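ABC transporter sugar binding protein (Xanthomonas axonopodis pv. citri, PDB 3UOR) probably binds maltose or a related sugar in the periplasm as the solute-binding component of an ABC transporter. Local coordinates at residues A[143-154]-A[254-265]. Numbering follows the deposited sequence.
Sequences DTRLLFYRKDLL and FFNGYYAFYLSG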
ATOM      1  N   ASP A 143       2.954   2.853  -0.516  1.00 32.70           N
ATOM      2  CA  ASP A 143       2.291   2.697   0.766  1.00 27.36           C
ATOM      3  C   ASP A 143       2.401   1.225   1.122  1.00 27.76           C
ATOM      4  O   ASP A 143       1.972   0.367   0.359  1.00 30.30           O
ATOM      5  CB  ASP A 143       0.832   3.119   0.635  1.00 34.78           C
ATOM      6  CG  ASP A 143      -0.001   2.763   1.859  1.00 43.13           C
ATOM      7  OD1 ASP A 143       0.556   2.270   2.866  1.00 44.49           O
ATOM      8  OD2 ASP A 143      -1.223   2.981   1.804  1.00 42.31           O
ATOM      9  N   THR A 144       3.016   0.920   2.256  1.00 27.55           N
ATOM     10  CA  THR A 144       2.991  -0.446   2.758  1.00 25.37           C
ATOM     11  C   THR A 144       2.778  -0.397   4.275  1.00 30.80           C
ATOM     12  O   THR A 144       2.986   0.647   4.887  1.00 33.95           O
ATOM     13  CB  THR A 144       4.274  -1.215   2.390  1.00 26.08           C
ATOM     14  OG1 THR A 144       4.109  -2.608   2.702  1.00 26.01           O
ATOM     15  CG2 THR A 144       5.441  -0.683   3.179  1.00 19.37           C
ATOM     16  N   ARG A 145       2.353  -1.512   4.872  1.00 26.53           N
ATOM     17  CA  ARG A 145       1.932  -1.526   6.273  1.00 26.69           C
ATOM     18  C   ARG A 145       2.840  -2.409   7.105  1.00 19.95           C
ATOM     19  O   ARG A 145       3.168  -3.515   6.703  1.00 24.99           O
ATOM     20  CB  ARG A 145       0.485  -2.059   6.373  1.00 28.59           C
ATOM     21  CG  ARG A 145      -0.504  -1.315   5.452  1.00 24.80           C
ATOM     22  CD  ARG A 145      -0.458   0.182   5.732  1.00 33.23           C
ATOM     23  NE  ARG A 145      -1.226   0.950   4.750  1.00 39.11           N
ATOM     24  CZ  ARG A 145      -2.554   1.060   4.759  1.00 48.41           C
ATOM     25  NH1 ARG A 145      -3.271   0.450   5.706  1.00 30.14           N
ATOM     26  NH2 ARG A 145      -3.169   1.779   3.821  1.00 46.28           N
ATOM     27  N   LEU A 146       3.259  -1.924   8.265  1.00 20.00           N
ATOM     28  CA  LEU A 146       4.174  -2.697   9.099  1.00 22.56           C
ATOM     29  C   LEU A 146       3.917  -2.294  10.550  1.00 25.98           C
ATOM     30  O   LEU A 146       2.957  -1.566  10.825  1.00 34.51           O
ATOM     31  CB  LEU A 146       5.640  -2.465   8.653  1.00 22.28           C
ATOM     32  CG  LEU A 146       6.159  -1.034   8.491  1.00 27.86           C
ATOM     33  CD1 LEU A 146       5.958  -0.234   9.772  1.00 23.89           C
ATOM     34  CD2 LEU A 146       7.656  -0.976   8.036  1.00 26.91           C
ATOM     35  N   LEU A 147       4.751  -2.742  11.487  1.00 30.72           N
ATOM     36  CA  LEU A 147       4.460  -2.511  12.908  1.00 29.35           C
ATOM     37  C   LEU A 147       5.078  -1.257  13.502  1.00 32.73           C
ATOM     38  O   LEU A 147       6.285  -1.125  13.533  1.00 34.50           O
ATOM     39  CB  LEU A 147       4.919  -3.708  13.753  1.00 26.98           C
ATOM     40  CG  LEU A 147       4.403  -5.081  13.327  1.00 31.86           C
ATOM     41  CD1 LEU A 147       5.170  -6.160  14.070  1.00 26.47           C
ATOM     42  CD2 LEU A 147       2.903  -5.214  13.590  1.00 29.79           C
ATOM     43  N   PHE A 148       4.245  -0.348  13.987  1.00 32.06           N
ATOM     44  CA  PHE A 148       4.687   0.695  14.905  1.00 29.87           C
ATOM     45  C   PHE A 148       4.639   0.051  16.273  1.00 35.77           C
ATOM     46  O   PHE A 148       3.694  -0.669  16.568  1.00 36.05           O
ATOM     47  CB  PHE A 148       3.724   1.894  14.863  1.00 31.43           C
ATOM     48  CG  PHE A 148       3.831   2.703  13.612  1.00 34.80           C
ATOM     49  CD1 PHE A 148       4.477   3.936  13.618  1.00 35.09           C
ATOM     50  CD2 PHE A 148       3.328   2.227  12.424  1.00 28.49           C
ATOM     51  CE1 PHE A 148       4.596   4.684  12.453  1.00 39.50           C
ATOM     52  CE2 PHE A 148       3.458   2.974  11.250  1.00 32.78           C
ATOM     53  CZ  PHE A 148       4.086   4.201  11.270  1.00 32.06           C
ATOM     54  N   TYR A 149       5.641   0.303  17.114  1.00 32.91           N
ATOM     55  CA  TYR A 149       5.707  -0.361  18.409  1.00 30.27           C
ATOM     56  C   TYR A 149       6.249   0.512  19.520  1.00 37.25           C
ATOM     57  O   TYR A 149       7.066   1.402  19.276  1.00 37.78           O
ATOM     58  CB  TYR A 149       6.528  -1.650  18.336  1.00 31.75           C
ATOM     59  CG  TYR A 149       8.006  -1.453  18.113  1.00 35.72           C
ATOM     60  CD1 TYR A 149       8.510  -1.145  16.843  1.00 32.30           C
ATOM     61  CD2 TYR A 149       8.904  -1.578  19.167  1.00 36.32           C
ATOM     62  CE1 TYR A 149       9.883  -0.968  16.630  1.00 37.67           C
ATOM     63  CE2 TYR A 149      10.275  -1.407  18.970  1.00 39.88           C
ATOM     64  CZ  TYR A 149      10.759  -1.104  17.703  1.00 38.88           C
ATOM     65  OH  TYR A 149      12.107  -0.957  17.522  1.00 38.89           O
ATOM     66  N   ARG A 150       5.775   0.243  20.739  1.00 32.99           N
ATOM     67  CA  ARG A 150       6.300   0.867  21.948  1.00 39.02           C
ATOM     68  C   ARG A 150       7.510   0.080  22.441  1.00 39.92           C
ATOM     69  O   ARG A 150       7.375  -1.061  22.899  1.00 36.59           O
ATOM     70  CB  ARG A 150       5.227   0.910  23.035  1.00 34.00           C
ATOM     71  CG  ARG A 150       4.051   1.848  22.717  1.00 34.11           C
ATOM     72  CD  ARG A 150       4.311   3.250  23.247  1.00 37.40           C
ATOM     73  NE  ARG A 150       4.694   3.238  24.670  1.00 40.04           N
ATOM     74  CZ  ARG A 150       3.828   3.323  25.680  1.00 49.04           C
ATOM     75  NH1 ARG A 150       2.528   3.433  25.438  1.00 55.81           N
ATOM     76  NH2 ARG A 150       4.257   3.311  26.936  1.00 42.65           N
ATOM     77  N   LYS A 151       8.693   0.686  22.326  1.00 33.94           N
ATOM     78  CA  LYS A 151       9.943   0.050  22.735  1.00 36.78           C
ATOM     79  C   LYS A 151       9.951  -0.298  24.217  1.00 40.69           C
ATOM     80  O   LYS A 151      10.342  -1.400  24.609  1.00 41.65           O
ATOM     81  CB  LYS A 151      11.137   0.952  22.424  1.00 36.92           C
ATOM     82  CG  LYS A 151      11.373   1.179  20.949  1.00 52.88           C
ATOM     83  CD  LYS A 151      12.606   2.051  20.707  1.00 64.48           C
ATOM     84  CE  LYS A 151      12.806   2.311  19.210  1.00 72.27           C
ATOM     85  NZ  LYS A 151      13.905   3.275  18.920  1.00 74.43           N
ATOM     86  N   ASP A 152       9.534   0.657  25.036  1.00 41.48           N
ATOM     87  CA  ASP A 152       9.445   0.437  26.473  1.00 42.38           C
ATOM     88  C   ASP A 152       8.527  -0.747  26.799  1.00 46.06           C
ATOM     89  O   ASP A 152       8.909  -1.637  27.549  1.00 48.34           O
ATOM     90  CB  ASP A 152       8.990   1.716  27.181  1.00 47.73           C
ATOM     91  CG  ASP A 152       7.693   2.278  26.613  1.00 60.68           C
ATOM     92  OD1 ASP A 152       7.318   1.898  25.487  1.00 60.18           O
ATOM     93  OD2 ASP A 152       7.048   3.108  27.291  1.00 66.94           O
ATOM     94  N   LEU A 153       7.330  -0.781  26.218  1.00 48.05           N
ATOM     95  CA  LEU A 153       6.405  -1.891  26.483  1.00 39.46           C
ATOM     96  C   LEU A 153       6.978  -3.230  26.006  1.00 40.89           C
ATOM     97  O   LEU A 153       6.762  -4.264  26.628  1.00 40.06           O
ATOM     98  CB  LEU A 153       5.037  -1.628  25.845  1.00 34.71           C
ATOM     99  CG  LEU A 153       3.963  -0.915  26.685  1.00 49.46           C
ATOM    100  CD1 LEU A 153       4.532   0.286  27.404  1.00 62.43           C
ATOM    101  CD2 LEU A 153       2.731  -0.508  25.853  1.00 32.63           C
ATOM    102  N   LEU A 154       7.714  -3.206  24.898  1.00 41.03           N
ATOM    103  CA  LEU A 154       8.357  -4.410  24.378  1.00 35.03           C
ATOM    104  C   LEU A 154       9.415  -4.921  25.362  1.00 38.56           C
ATOM    105  O   LEU A 154       9.497  -6.126  25.644  1.00 38.58           O
ATOM    106  CB  LEU A 154       9.007  -4.127  23.025  1.00 30.85           C
ATOM    107  CG  LEU A 154       9.714  -5.314  22.379  1.00 33.84           C
ATOM    108  CD1 LEU A 154       8.718  -6.409  22.022  1.00 33.65           C
ATOM    109  CD2 LEU A 154      10.452  -4.851  21.138  1.00 32.83           C
ATOM    110  N   PHE A 254      -2.109   4.458  21.654  1.00 46.70           N
ATOM    111  CA  PHE A 254      -0.786   3.857  21.512  1.00 41.62           C
ATOM    112  C   PHE A 254       0.139   4.368  22.613  1.00 46.34           C
ATOM    113  O   PHE A 254       0.751   3.574  23.338  1.00 42.34           O
ATOM    114  CB  PHE A 254      -0.238   4.184  20.122  1.00 37.89           C
ATOM    115  CG  PHE A 254       1.176   3.717  19.866  1.00 42.67           C
ATOM    116  CD1 PHE A 254       1.428   2.455  19.359  1.00 41.89           C
ATOM    117  CD2 PHE A 254       2.249   4.581  20.047  1.00 46.40           C
ATOM    118  CE1 PHE A 254       2.737   2.050  19.070  1.00 39.65           C
ATOM    119  CE2 PHE A 254       3.559   4.181  19.770  1.00 37.24           C
ATOM    120  CZ  PHE A 254       3.802   2.922  19.280  1.00 35.32           C
ATOM    121  N   PHE A 255       0.222   5.689  22.758  1.00 45.33           N
ATOM    122  CA  PHE A 255       1.083   6.287  23.783  1.00 49.54           C
ATOM    123  C   PHE A 255       0.507   6.127  25.205  1.00 56.65           C
ATOM    124  O   PHE A 255       1.208   6.318  26.199  1.00 56.57           O
ATOM    125  CB  PHE A 255       1.355   7.759  23.471  1.00 44.69           C
ATOM    126  CG  PHE A 255       2.259   7.971  22.284  1.00 48.48           C
ATOM    127  CD1 PHE A 255       3.507   7.383  22.236  1.00 48.02           C
ATOM    128  CD2 PHE A 255       1.865   8.771  21.232  1.00 51.00           C
ATOM    129  CE1 PHE A 255       4.338   7.571  21.150  1.00 47.16           C
ATOM    130  CE2 PHE A 255       2.697   8.970  20.148  1.00 51.40           C
ATOM    131  CZ  PHE A 255       3.933   8.371  20.110  1.00 43.87           C
ATOM    132  N   ASN A 256      -0.768   5.767  25.285  1.00 48.05           N
ATOM    133  CA  ASN A 256      -1.397   5.458  26.560  1.00 59.50           C
ATOM    134  C   ASN A 256      -1.195   4.008  26.959  1.00 56.97           C
ATOM    135  O   ASN A 256      -1.516   3.629  28.078  1.00 52.55           O
ATOM    136  CB  ASN A 256      -2.893   5.778  26.519  1.00 66.83           C
ATOM    137  CG  ASN A 256      -3.181   7.233  26.828  1.00 82.90           C
ATOM    138  OD1 ASN A 256      -2.380   7.907  27.484  1.00 89.28           O
ATOM    139  ND2 ASN A 256      -4.329   7.729  26.359  1.00 86.12           N
ATOM    140  N   GLY A 257      -0.675   3.194  26.046  1.00 48.12           N
ATOM    141  CA  GLY A 257      -0.374   1.814  26.371  1.00 46.48           C
ATOM    142  C   GLY A 257      -1.553   0.853  26.253  1.00 49.32           C
ATOM    143  O   GLY A 257      -1.457  -0.293  26.693  1.00 52.91           O
ATOM    144  N   TYR A 258      -2.654   1.302  25.655  1.00 42.91           N
ATOM    145  CA  TYR A 258      -3.803   0.423  25.399  1.00 50.31           C
ATOM    146  C   TYR A 258      -3.410  -0.769  24.516  1.00 51.90           C
ATOM    147  O   TYR A 258      -4.012  -1.838  24.589  1.00 51.06           O
ATOM    148  CB  TYR A 258      -4.964   1.206  24.761  1.00 58.07           C
ATOM    149  CG  TYR A 258      -6.250   0.405  24.543  1.00 68.31           C
ATOM    150  CD1 TYR A 258      -6.763  -0.428  25.536  1.00 77.09           C
ATOM    151  CD2 TYR A 258      -6.970   0.517  23.357  1.00 72.25           C
ATOM    152  CE1 TYR A 258      -7.946  -1.147  25.337  1.00 79.07           C
ATOM    153  CE2 TYR A 258      -8.157  -0.194  23.153  1.00 69.98           C
ATOM    154  CZ  TYR A 258      -8.634  -1.023  24.141  1.00 80.28           C
ATOM    155  OH  TYR A 258      -9.804  -1.719  23.927  1.00 87.38           O
ATOM    156  N   TYR A 259      -2.395  -0.575  23.678  1.00 53.75           N
ATOM    157  CA  TYR A 259      -1.828  -1.660  22.886  1.00 41.91           C
ATOM    158  C   TYR A 259      -0.391  -1.309  22.546  1.00 43.69           C
ATOM    159  O   TYR A 259      -0.071  -0.137  22.360  1.00 46.74           O
ATOM    160  CB  TYR A 259      -2.648  -1.909  21.608  1.00 45.22           C
ATOM    161  CG  TYR A 259      -3.141  -0.651  20.931  1.00 44.81           C
ATOM    162  CD1 TYR A 259      -4.432  -0.184  21.148  1.00 45.51           C
ATOM    163  CD2 TYR A 259      -2.317   0.070  20.085  1.00 41.79           C
ATOM    164  CE1 TYR A 259      -4.881   0.954  20.549  1.00 48.52           C
ATOM    165  CE2 TYR A 259      -2.758   1.226  19.477  1.00 46.33           C
ATOM    166  CZ  TYR A 259      -4.041   1.663  19.715  1.00 50.67           C
ATOM    167  OH  TYR A 259      -4.501   2.806  19.104  1.00 58.09           O
ATOM    168  N   ALA A 260       0.461  -2.331  22.459  1.00 30.92           N
ATOM    169  CA  ALA A 260       1.886  -2.147  22.223  1.00 27.84           C
ATOM    170  C   ALA A 260       2.264  -1.969  20.746  1.00 36.45           C
ATOM    171  O   ALA A 260       3.218  -1.222  20.420  1.00 36.57           O
ATOM    172  CB  ALA A 260       2.646  -3.324  22.823  1.00 31.07           C
ATOM    173  N   PHE A 261       1.545  -2.675  19.864  1.00 36.17           N
ATOM    174  CA  PHE A 261       1.778  -2.602  18.413  1.00 31.39           C
ATOM    175  C   PHE A 261       0.581  -2.027  17.676  1.00 32.63           C
ATOM    176  O   PHE A 261      -0.583  -2.224  18.061  1.00 36.80           O
ATOM    177  CB  PHE A 261       2.048  -3.988  17.790  1.00 28.42           C
ATOM    178  CG  PHE A 261       3.181  -4.755  18.415  1.00 31.99           C
ATOM    179  CD1 PHE A 261       4.203  -4.108  19.093  1.00 34.73           C
ATOM    180  CD2 PHE A 261       3.237  -6.141  18.288  1.00 31.93           C
ATOM    181  CE1 PHE A 261       5.255  -4.826  19.640  1.00 29.59           C
ATOM    182  CE2 PHE A 261       4.279  -6.864  18.836  1.00 33.74           C
ATOM    183  CZ  PHE A 261       5.292  -6.208  19.510  1.00 35.32           C
ATOM    184  N   TYR A 262       0.877  -1.366  16.567  1.00 35.15           N
ATOM    185  CA  TYR A 262      -0.133  -0.855  15.666  1.00 28.90           C
ATOM    186  C   TYR A 262       0.365  -1.152  14.252  1.00 36.65           C
ATOM    187  O   TYR A 262       1.442  -0.701  13.856  1.00 31.51           O
ATOM    188  CB  TYR A 262      -0.327   0.642  15.902  1.00 32.22           C
ATOM    189  CG  TYR A 262      -1.323   1.329  14.996  1.00 31.44           C
ATOM    190  CD1 TYR A 262      -2.562   0.768  14.727  1.00 40.35           C
ATOM    191  CD2 TYR A 262      -1.044   2.576  14.460  1.00 35.21           C
ATOM    192  CE1 TYR A 262      -3.481   1.415  13.908  1.00 37.81           C
ATOM    193  CE2 TYR A 262      -1.963   3.244  13.635  1.00 34.17           C
ATOM    194  CZ  TYR A 262      -3.169   2.654  13.365  1.00 39.88           C
ATOM    195  OH  TYR A 262      -4.064   3.309  12.554  1.00 35.63           O
ATOM    196  N   LEU A 263      -0.403  -1.945  13.511  1.00 31.62           N
ATOM    197  CA  LEU A 263      -0.030  -2.325  12.161  1.00 35.31           C
ATOM    198  C   LEU A 263      -0.551  -1.309  11.147  1.00 37.10           C
ATOM    199  O   LEU A 263      -1.733  -1.314  10.825  1.00 34.58           O
ATOM    200  CB  LEU A 263      -0.574  -3.713  11.855  1.00 36.49           C
ATOM    201  CG  LEU A 263       0.184  -4.550  10.823  1.00 33.90           C
ATOM    202  CD1 LEU A 263      -0.387  -5.945  10.780  1.00 29.01           C
ATOM    203  CD2 LEU A 263       0.113  -3.871   9.449  1.00 29.77           C
ATOM    204  N   SER A 264       0.324  -0.454  10.614  1.00 33.58           N
ATOM    205  CA  SER A 264      -0.154   0.640   9.757  1.00 29.57           C
ATOM    206  C   SER A 264       0.940   1.240   8.858  1.00 30.98           C
ATOM    207  O   SER A 264       2.058   0.728   8.781  1.00 30.60           O
ATOM    208  CB  SER A 264      -0.782   1.741  10.633  1.00 30.78           C
ATOM    209  OG  SER A 264      -1.663   2.561   9.892  1.00 39.53           O
ATOM    210  N   GLY A 265       0.611   2.336   8.191  1.00 29.83           N
ATOM    211  CA  GLY A 265       1.436   2.855   7.108  1.00 32.12           C
ATOM    212  C   GLY A 265       2.284   4.088   7.399  1.00 35.41           C
ATOM    213  O   GLY A 265       2.296   4.588   8.525  1.00 36.76           O
TER
HETATM  214  O   HOH W   1      -2.758  -1.249   8.135  1.00 39.96           O
HETATM  215  O   HOH W   2       1.592   4.083  28.626  1.00 56.45           O
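Arg150 folds over the ring of Phe254 and reaches the end of helix 250-256. Arg150 CG sits over one face of the Phe254 ring, 3.8 Å from its centroid, a CH-pi contact. The Arg150 side chain bends at chi2 (-91°) and chi3 (-52°), and its NH1 hydrogen-bonds to a lone pair of Phe254 O at 2.8 Å. That carbonyl also accepts from Gly257 N, in the Schellman motif that ends the helix. Gly257 has the positive phi of this turn, which suits glycine, and Leu153 CD2 fills the hollow at its bare CA, 3.9 Å away. The same methyl lies over the centre of the Arg150 guanidinium. This guanidinium holds Asp152 side-on in a salt bridge, NE to OD1 and NH2 to OD2.

Beside the helix end, strands 146-150 and 261-264 pair antiparallel. Leu146 with Ser264 and Phe148 with Tyr262 are hydrogen-bonded pairs. A further backbone hydrogen bond, Arg150 N to Ala260 O at 3.0 Å, follows where segment 254-265 turns a corner. On one face, Tyr149 CB rests 3.5 Å from Phe261 CD1, and Leu147 packs on Leu263. On the other, the Phe148 ring edge meets the carbonyls of Ser264 and Gly265. Phe272 packs against Phe148 and Phe254. At the far end, Arg145 CD nestles against bare Gly265, 3.4 Å from Gly265 N; Arg145 is salt-bridged to Asp143, and water links its NH1 to Leu263 O.

The strands belong to a mixed sheet of the solute-binding fold. Asp152 balances the charge of buried Arg150, whose NH1 would be expected to interact favourably with the negative end of the helix dipole.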